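Long-range contacts in hemolysin-related protein (Vibrio cholerae serotype O1, PDB 6MLT), which is a secreted biofilm matrix protein that binds metal ions and probably carbohydrates, and probably contributes to biofilm adhesion: residues F199-L204 and D219-S224; V238-A243 and S251-L256; Y359-Y364 and S390-T395. All blocks are in the same frame, centred on the assembly; numbering follows the deposited sequence.

Contact 1 of 3, residues F199-L204 and D219-S224; sequences FANGTL and DTVWFS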
# COMPACT_ATOMS: atom_id res chain seq x y z
N PHE A 199 -11.31 -5.33 9.22
CA PHE A 199 -10.41 -5.91 10.21
C PHE A 199 -10.25 -4.93 11.36
O PHE A 199 -9.79 -3.80 11.15
CB PHE A 199 -9.05 -6.25 9.62
CG PHE A 199 -8.12 -6.90 10.60
CD1 PHE A 199 -8.27 -8.23 10.93
CD2 PHE A 199 -7.14 -6.16 11.23
CE1 PHE A 199 -7.43 -8.83 11.84
CE2 PHE A 199 -6.29 -6.75 12.15
CZ PHE A 199 -6.44 -8.09 12.46
N ALA A 200 -10.61 -5.36 12.57
CA ALA A 200 -10.57 -4.48 13.73
C ALA A 200 -10.27 -5.31 14.97
O ALA A 200 -11.02 -6.25 15.29
CB ALA A 200 -11.90 -3.73 13.88
N ASN A 201 -9.17 -4.98 15.64
CA ASN A 201 -8.79 -5.61 16.90
C ASN A 201 -8.75 -7.13 16.79
O ASN A 201 -9.27 -7.86 17.64
CB ASN A 201 -9.74 -5.16 18.02
CG ASN A 201 -9.22 -5.51 19.41
OD1 ASN A 201 -8.11 -6.02 19.57
ND2 ASN A 201 -10.03 -5.23 20.42
N GLY A 202 -8.12 -7.61 15.72
CA GLY A 202 -7.91 -9.02 15.53
C GLY A 202 -9.04 -9.77 14.86
O GLY A 202 -8.85 -10.92 14.45
N THR A 203 -10.22 -9.16 14.72
CA THR A 203 -11.37 -9.82 14.13
C THR A 203 -11.59 -9.34 12.71
O THR A 203 -11.59 -8.13 12.45
CB THR A 203 -12.64 -9.56 14.95
OG1 THR A 203 -12.43 -9.98 16.30
CG2 THR A 203 -13.82 -10.31 14.37
N LEU A 204 -11.78 -10.28 11.78
CA LEU A 204 -12.18 -9.97 10.42
C LEU A 204 -13.69 -10.19 10.28
O LEU A 204 -14.19 -11.29 10.54
CB LEU A 204 -11.42 -10.82 9.39
CG LEU A 204 -11.59 -10.33 7.95
CD1 LEU A 204 -10.84 -9.01 7.75
CD2 LEU A 204 -11.13 -11.37 6.94
N ASP A 219 -3.28 -9.36 23.96
CA ASP A 219 -3.78 -8.04 24.34
C ASP A 219 -4.41 -7.44 23.10
O ASP A 219 -4.42 -8.06 22.03
CB ASP A 219 -2.65 -7.16 24.91
CG ASP A 219 -3.14 -6.11 25.91
OD1 ASP A 219 -4.33 -5.72 25.89
OD2 ASP A 219 -2.31 -5.65 26.73
N THR A 220 -4.91 -6.21 23.24
CA THR A 220 -5.57 -5.52 22.14
C THR A 220 -4.67 -5.46 20.91
O THR A 220 -3.49 -5.12 21.02
CB THR A 220 -5.95 -4.10 22.57
OG1 THR A 220 -6.80 -4.17 23.73
CG2 THR A 220 -6.68 -3.35 21.46
N VAL A 221 -5.24 -5.76 19.75
CA VAL A 221 -4.55 -5.59 18.47
C VAL A 221 -4.79 -4.16 18.00
O VAL A 221 -5.95 -3.74 17.86
CB VAL A 221 -5.03 -6.61 17.43
CG1 VAL A 221 -4.32 -6.39 16.11
CG2 VAL A 221 -4.82 -8.03 17.92
N TRP A 222 -3.72 -3.43 17.76
CA TRP A 222 -3.79 -2.03 17.38
C TRP A 222 -3.71 -1.93 15.86
O TRP A 222 -4.46 -2.65 15.18
CB TRP A 222 -2.72 -1.25 18.15
CG TRP A 222 -3.16 -0.87 19.53
CD1 TRP A 222 -3.42 -1.70 20.57
CD2 TRP A 222 -3.41 0.46 20.01
NE1 TRP A 222 -3.80 -0.98 21.67
CE2 TRP A 222 -3.80 0.35 21.35
CE3 TRP A 222 -3.33 1.73 19.43
CZ2 TRP A 222 -4.11 1.47 22.13
CZ3 TRP A 222 -3.64 2.84 20.20
CH2 TRP A 222 -4.02 2.70 21.54
N PHE A 223 -2.84 -1.10 15.28
CA PHE A 223 -2.93 -0.78 13.87
C PHE A 223 -2.38 -1.91 13.00
O PHE A 223 -1.53 -2.70 13.42
CB PHE A 223 -2.20 0.53 13.58
CG PHE A 223 -2.83 1.71 14.27
CD1 PHE A 223 -3.96 2.31 13.74
CD2 PHE A 223 -2.31 2.20 15.45
CE1 PHE A 223 -4.55 3.39 14.38
CE2 PHE A 223 -2.91 3.28 16.09
CZ PHE A 223 -4.02 3.87 15.55
N SER A 224 -2.90 -1.97 11.79
CA SER A 224 -2.54 -3.00 10.84
C SER A 224 -2.24 -2.36 9.49
O SER A 224 -2.58 -1.20 9.23
CB SER A 224 -3.67 -4.03 10.69
OG SER A 224 -4.85 -3.41 10.22
O HOH W 1 -6.89 -2.82 12.13
O HOH W 2 -6.75 -3.99 14.39
O HOH W 3 -9.25 -5.08 23.33
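Asn201, at the tip of a β-hairpin in one propeller blade, meets Val221 in the loop that leads to the next blade in a polar and apolar contact between turn and linker. The type I' turn from Ala200 to Thr203 joins strands 197-200 and 203-205. CG of Asn201 lies anti to its backbone N (chi1 -167°), and from there OD1 accepts a hydrogen bond from Val221 N at 2.9 Å, the donor tilted 29° from the carbonyl plane. The Thr220 side chain crosses that of Asn201 at about a right angle, and its CG2 touches OD1 at 3.6 Å. Val221 CB also packs against Gly202 N at 3.7 Å, close to the backbone of the turn. Further along, Ser224 OG approaches Phe199 CD2 obliquely, at 3.7 Å. Water fills in the polar links: one molecule lies between Asn201 N and Trp222 O, another between Asn201 ND2 and Thr220 OG1, and a third between Phe199 O and Ser224 OG. Asn-Gly suits the left-handed backbone of the type I' turn. A linker running from the outermost strand of one blade, past its middle hairpin, to the first strand of the next is characteristic of a β-propeller.

Contact 2 of 3, residues V238-A243 and S251-L256; sequences VVSVPA and SEIAVL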
# COMPACT_ATOMS: atom_id res chain seq x y z
N VAL A 238 -0.37 -7.21 8.29
CA VAL A 238 0.62 -6.99 9.35
C VAL A 238 -0.10 -6.36 10.53
O VAL A 238 -0.81 -5.37 10.37
CB VAL A 238 1.76 -6.08 8.87
CG1 VAL A 238 2.86 -6.02 9.92
CG2 VAL A 238 2.31 -6.57 7.54
N VAL A 239 0.10 -6.93 11.73
CA VAL A 239 -0.60 -6.47 12.92
C VAL A 239 0.40 -6.26 14.06
O VAL A 239 1.40 -6.98 14.17
CB VAL A 239 -1.70 -7.46 13.35
CG1 VAL A 239 -2.71 -7.66 12.22
CG2 VAL A 239 -1.11 -8.80 13.78
N SER A 240 0.09 -5.30 14.93
CA SER A 240 0.90 -4.96 16.10
C SER A 240 0.06 -5.09 17.36
O SER A 240 -1.07 -4.59 17.42
CB SER A 240 1.45 -3.53 16.00
OG SER A 240 2.46 -3.41 15.01
N VAL A 241 0.63 -5.72 18.38
CA VAL A 241 0.06 -5.78 19.72
C VAL A 241 1.04 -5.08 20.67
O VAL A 241 2.10 -5.65 20.96
CB VAL A 241 -0.20 -7.22 20.17
CG1 VAL A 241 -0.79 -7.26 21.58
CG2 VAL A 241 -1.13 -7.93 19.19
N PRO A 242 0.75 -3.88 21.15
CA PRO A 242 1.75 -3.17 21.96
C PRO A 242 1.82 -3.63 23.41
O PRO A 242 2.88 -3.58 24.03
CB PRO A 242 1.30 -1.70 21.87
CG PRO A 242 -0.17 -1.77 21.58
CD PRO A 242 -0.37 -3.01 20.75
N ALA A 243 0.70 -4.09 23.95
CA ALA A 243 0.63 -4.46 25.35
C ALA A 243 1.16 -3.32 26.22
O ALA A 243 0.89 -2.15 25.93
CB ALA A 243 1.41 -5.76 25.59
N SER A 251 3.25 -8.59 23.99
CA SER A 251 3.37 -7.81 22.77
C SER A 251 3.84 -8.69 21.62
O SER A 251 4.40 -9.78 21.82
CB SER A 251 4.36 -6.65 22.97
OG SER A 251 5.68 -7.12 23.18
N GLU A 252 3.59 -8.23 20.40
CA GLU A 252 4.08 -8.94 19.23
C GLU A 252 3.90 -8.09 17.99
O GLU A 252 3.16 -7.10 17.98
CB GLU A 252 3.37 -10.29 19.06
CG GLU A 252 1.90 -10.18 18.69
CD GLU A 252 1.27 -11.55 18.50
OE1 GLU A 252 0.76 -12.12 19.49
OE2 GLU A 252 1.29 -12.07 17.37
N ILE A 253 4.62 -8.48 16.95
CA ILE A 253 4.33 -8.09 15.58
C ILE A 253 4.12 -9.38 14.80
O ILE A 253 4.83 -10.37 15.02
CB ILE A 253 5.45 -7.25 14.95
CG1 ILE A 253 5.07 -6.87 13.52
CG2 ILE A 253 6.78 -8.01 14.97
CD1 ILE A 253 5.54 -5.52 13.10
N ALA A 254 3.14 -9.39 13.91
CA ALA A 254 2.80 -10.62 13.22
C ALA A 254 2.35 -10.31 11.80
O ALA A 254 1.80 -9.23 11.53
CB ALA A 254 1.72 -11.42 13.96
N VAL A 255 2.59 -11.25 10.91
CA VAL A 255 2.07 -11.21 9.55
C VAL A 255 1.09 -12.36 9.41
O VAL A 255 1.44 -13.52 9.64
CB VAL A 255 3.19 -11.31 8.50
CG1 VAL A 255 2.60 -11.35 7.10
CG2 VAL A 255 4.16 -10.15 8.65
N LEU A 256 -0.14 -12.03 9.03
CA LEU A 256 -1.20 -13.00 8.86
C LEU A 256 -1.53 -13.14 7.38
O LEU A 256 -1.44 -12.18 6.61
CB LEU A 256 -2.46 -12.57 9.61
CG LEU A 256 -2.27 -12.16 11.07
CD1 LEU A 256 -3.59 -11.70 11.65
CD2 LEU A 256 -1.70 -13.32 11.87
O HOH W 4 4.36 -4.63 17.30
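Val239 and Ala254 face each other as a hydrogen-bonded antiparallel pair, their backbones joined by Val239 N to Ala254 O at 2.9 Å and Ala254 N to Val239 O at 3.0 Å. Two residues along, Val241 and Glu252 form the second such pair, and the bond from Val241 N to Glu252 O is almost straight (178° at the hydrogen). Between and beside these rungs lie the non-hydrogen-bonded pairs Ser240 with Ile253 and Val238 with Val255, where CA-H groups lean on the carbonyls, as Ile253 CA does on Val239 O.

On the face of Val239 and Val241, Val239 uses both branches: CG2 rests on Ala254 CB at 3.9 Å, and CG1 meets Leu256 CD1, the two side chains crossing at about a right angle. Val241 CG2 lies against Glu252 CG at 3.8 Å. That methylene is placed by chi1 of 68°, between the backbone N and the carbonyl carbon. The buried carboxylate beyond it is held by a salt bridge from OE1 to Arg265 and a hydrogen bond from OE2 to Tyr215, which would probably favour its charged form. On the other face, Val238 divides its branches, CG1 to Ile253 CD1 and CG2 to Val255 CG2, each at 4.2 Å. Ser240 OG is engaged by Gln277, and a water bonded to Glu252 O reaches it only weakly.

This β-hairpin forms the middle of a four-stranded propeller blade. Strand 236-241 is flanked by 224-227 and strand 252-256 by 262-266; Val238, Ile253 and Val255 pack on Ile445 of strand 443-448 in the next blade, while Val239 is touched by Phe199 and Val241 by Val221.

Contact 3 of 3, residues Y359-Y364 and S390-T395; sequences YGKNKY and SAFTST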
# COMPACT_ATOMS: atom_id res chain seq x y z
N TYR A 359 9.55 -30.29 -35.16
CA TYR A 359 9.27 -29.45 -36.32
C TYR A 359 9.65 -30.20 -37.58
O TYR A 359 10.57 -31.03 -37.59
CB TYR A 359 10.01 -28.11 -36.24
CG TYR A 359 11.51 -28.22 -36.13
CD1 TYR A 359 12.14 -28.34 -34.90
CD2 TYR A 359 12.31 -28.19 -37.27
CE1 TYR A 359 13.52 -28.43 -34.80
CE2 TYR A 359 13.69 -28.28 -37.18
CZ TYR A 359 14.28 -28.40 -35.94
OH TYR A 359 15.65 -28.50 -35.86
N GLY A 360 8.92 -29.91 -38.66
CA GLY A 360 9.18 -30.57 -39.92
C GLY A 360 8.03 -30.37 -40.88
O GLY A 360 7.26 -29.41 -40.77
N LYS A 361 7.92 -31.30 -41.82
CA LYS A 361 6.93 -31.21 -42.89
C LYS A 361 5.61 -31.81 -42.42
O LYS A 361 5.54 -32.98 -42.05
CB LYS A 361 7.41 -31.91 -44.15
CG LYS A 361 6.53 -31.69 -45.36
CD LYS A 361 7.13 -32.35 -46.58
CE LYS A 361 6.86 -31.57 -47.85
NZ LYS A 361 7.74 -32.01 -48.97
N ASN A 362 4.57 -30.98 -42.43
CA ASN A 362 3.20 -31.38 -42.10
C ASN A 362 2.67 -32.34 -43.16
O ASN A 362 2.64 -32.00 -44.34
CB ASN A 362 2.34 -30.11 -42.01
CG ASN A 362 0.88 -30.38 -41.76
OD1 ASN A 362 0.29 -31.28 -42.35
ND2 ASN A 362 0.28 -29.56 -40.90
N LYS A 363 2.25 -33.54 -42.74
CA LYS A 363 1.82 -34.53 -43.72
C LYS A 363 0.46 -34.22 -44.32
O LYS A 363 0.10 -34.83 -45.33
CB LYS A 363 1.78 -35.92 -43.09
CG LYS A 363 0.63 -36.16 -42.10
CD LYS A 363 0.72 -37.57 -41.54
CE LYS A 363 -0.43 -37.87 -40.58
NZ LYS A 363 -0.30 -39.24 -39.99
N TYR A 364 -0.30 -33.30 -43.73
CA TYR A 364 -1.62 -32.96 -44.24
C TYR A 364 -1.56 -31.87 -45.30
O TYR A 364 -2.29 -31.91 -46.29
CB TYR A 364 -2.53 -32.50 -43.10
CG TYR A 364 -2.55 -33.44 -41.92
CD1 TYR A 364 -3.21 -34.66 -41.98
CD2 TYR A 364 -1.91 -33.09 -40.74
CE1 TYR A 364 -3.22 -35.52 -40.90
CE2 TYR A 364 -1.92 -33.93 -39.65
CZ TYR A 364 -2.57 -35.15 -39.73
OH TYR A 364 -2.58 -35.99 -38.64
N SER A 390 1.75 -35.92 -36.84
CA SER A 390 1.45 -35.07 -37.99
C SER A 390 2.61 -34.96 -38.97
O SER A 390 2.49 -34.26 -39.98
CB SER A 390 1.07 -33.67 -37.51
OG SER A 390 -0.08 -33.75 -36.68
N ALA A 391 3.73 -35.61 -38.70
CA ALA A 391 4.94 -35.44 -39.49
C ALA A 391 4.95 -36.35 -40.70
O ALA A 391 4.61 -37.53 -40.61
CB ALA A 391 6.17 -35.70 -38.63
N PHE A 392 5.35 -35.79 -41.84
CA PHE A 392 5.90 -36.58 -42.93
C PHE A 392 7.39 -36.80 -42.72
O PHE A 392 7.89 -37.91 -42.90
CB PHE A 392 5.62 -35.88 -44.27
CG PHE A 392 6.20 -36.58 -45.45
CD1 PHE A 392 5.57 -37.68 -46.00
CD2 PHE A 392 7.38 -36.13 -46.02
CE1 PHE A 392 6.11 -38.32 -47.10
CE2 PHE A 392 7.92 -36.78 -47.11
CZ PHE A 392 7.28 -37.87 -47.65
N THR A 393 8.11 -35.73 -42.36
CA THR A 393 9.45 -35.80 -41.79
C THR A 393 9.51 -34.80 -40.65
O THR A 393 8.84 -33.76 -40.68
CB THR A 393 10.55 -35.46 -42.80
OG1 THR A 393 10.36 -34.12 -43.26
CG2 THR A 393 10.51 -36.40 -43.99
N SER A 394 10.31 -35.12 -39.63
CA SER A 394 10.42 -34.20 -38.51
C SER A 394 11.77 -34.35 -37.83
O SER A 394 12.48 -35.35 -37.99
CB SER A 394 9.29 -34.40 -37.50
OG SER A 394 9.45 -35.61 -36.79
N THR A 395 12.10 -33.31 -37.07
CA THR A 395 13.22 -33.27 -36.15
C THR A 395 12.66 -32.95 -34.77
O THR A 395 11.76 -32.13 -34.65
CB THR A 395 14.22 -32.17 -36.56
OG1 THR A 395 14.66 -32.40 -37.90
CG2 THR A 395 15.42 -32.13 -35.63
O HOH W 5 12.66 -31.30 -39.69
O HOH W 6 -1.77 -35.92 -36.17
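A chi1 of 58° sets CG of Tyr359 between its backbone N and carbonyl carbon, and the ring lies beside the Thr395 side chain, both pointing the same way. Thr395 CB sits over one ring face, offset toward the rim, in a CH-pi contact 4.1 Å from the centroid of the Tyr359 ring, and its CG2 reaches Tyr359 OH at 3.6 Å. Paired backbone bonds, Tyr359 N to Thr395 O and Thr395 N to Tyr359 O, fix this register. Next along, Gly360 and Ser394 come within 4.1 Å, CA to CA; a CB on Gly360 would run into Thr393 O and Ser394 CA. Both segments belong to the β-prism lectin domain, where they extend the pairing of strands 352-359 and 394-400 past a corner in each segment, at Gly360 and at Phe392-Thr393. There Lys361 O accepts Phe392 N at 2.8 Å, while Lys361 N gives a more bent bond to Thr393 O. Lys361 CD packs obliquely on the ring of Phe392, and Trp366 receives its ammonium in a cation-pi contact. At the far end Lys363 N bonds to Ser390 O, and Lys363 CG, over the centre of the Tyr364 ring, also touches that oxygen at 3.4 Å. Ser390 OG, held by Ala324 O, meets the edge of the Tyr364 ring at CE2 (3.5 Å), and a water bridges it to Tyr364 OH.

Contacts 1 and 2 are neighbours in the β-propeller, their centres about 9 Å apart, whereas contact 3 lies in the β-prism lectin domain, about 64 and 62 Å from them between centres. They follow in series along the chain. The loop of contact 1 runs into strand 224-227, the partner of strand 236-241 in contact 2, and the two meet directly: Trp222 N lies 2.9 Å from Ser240 O, a probable hydrogen bond, and Trp222 packs on Pro242. The chain enters the prism after strand 277-279 and returns with strand 443-448 of the same blade, making the lectin an insertion into the propeller. Metal-bearing propeller and remote lectin domain are thus separate modules.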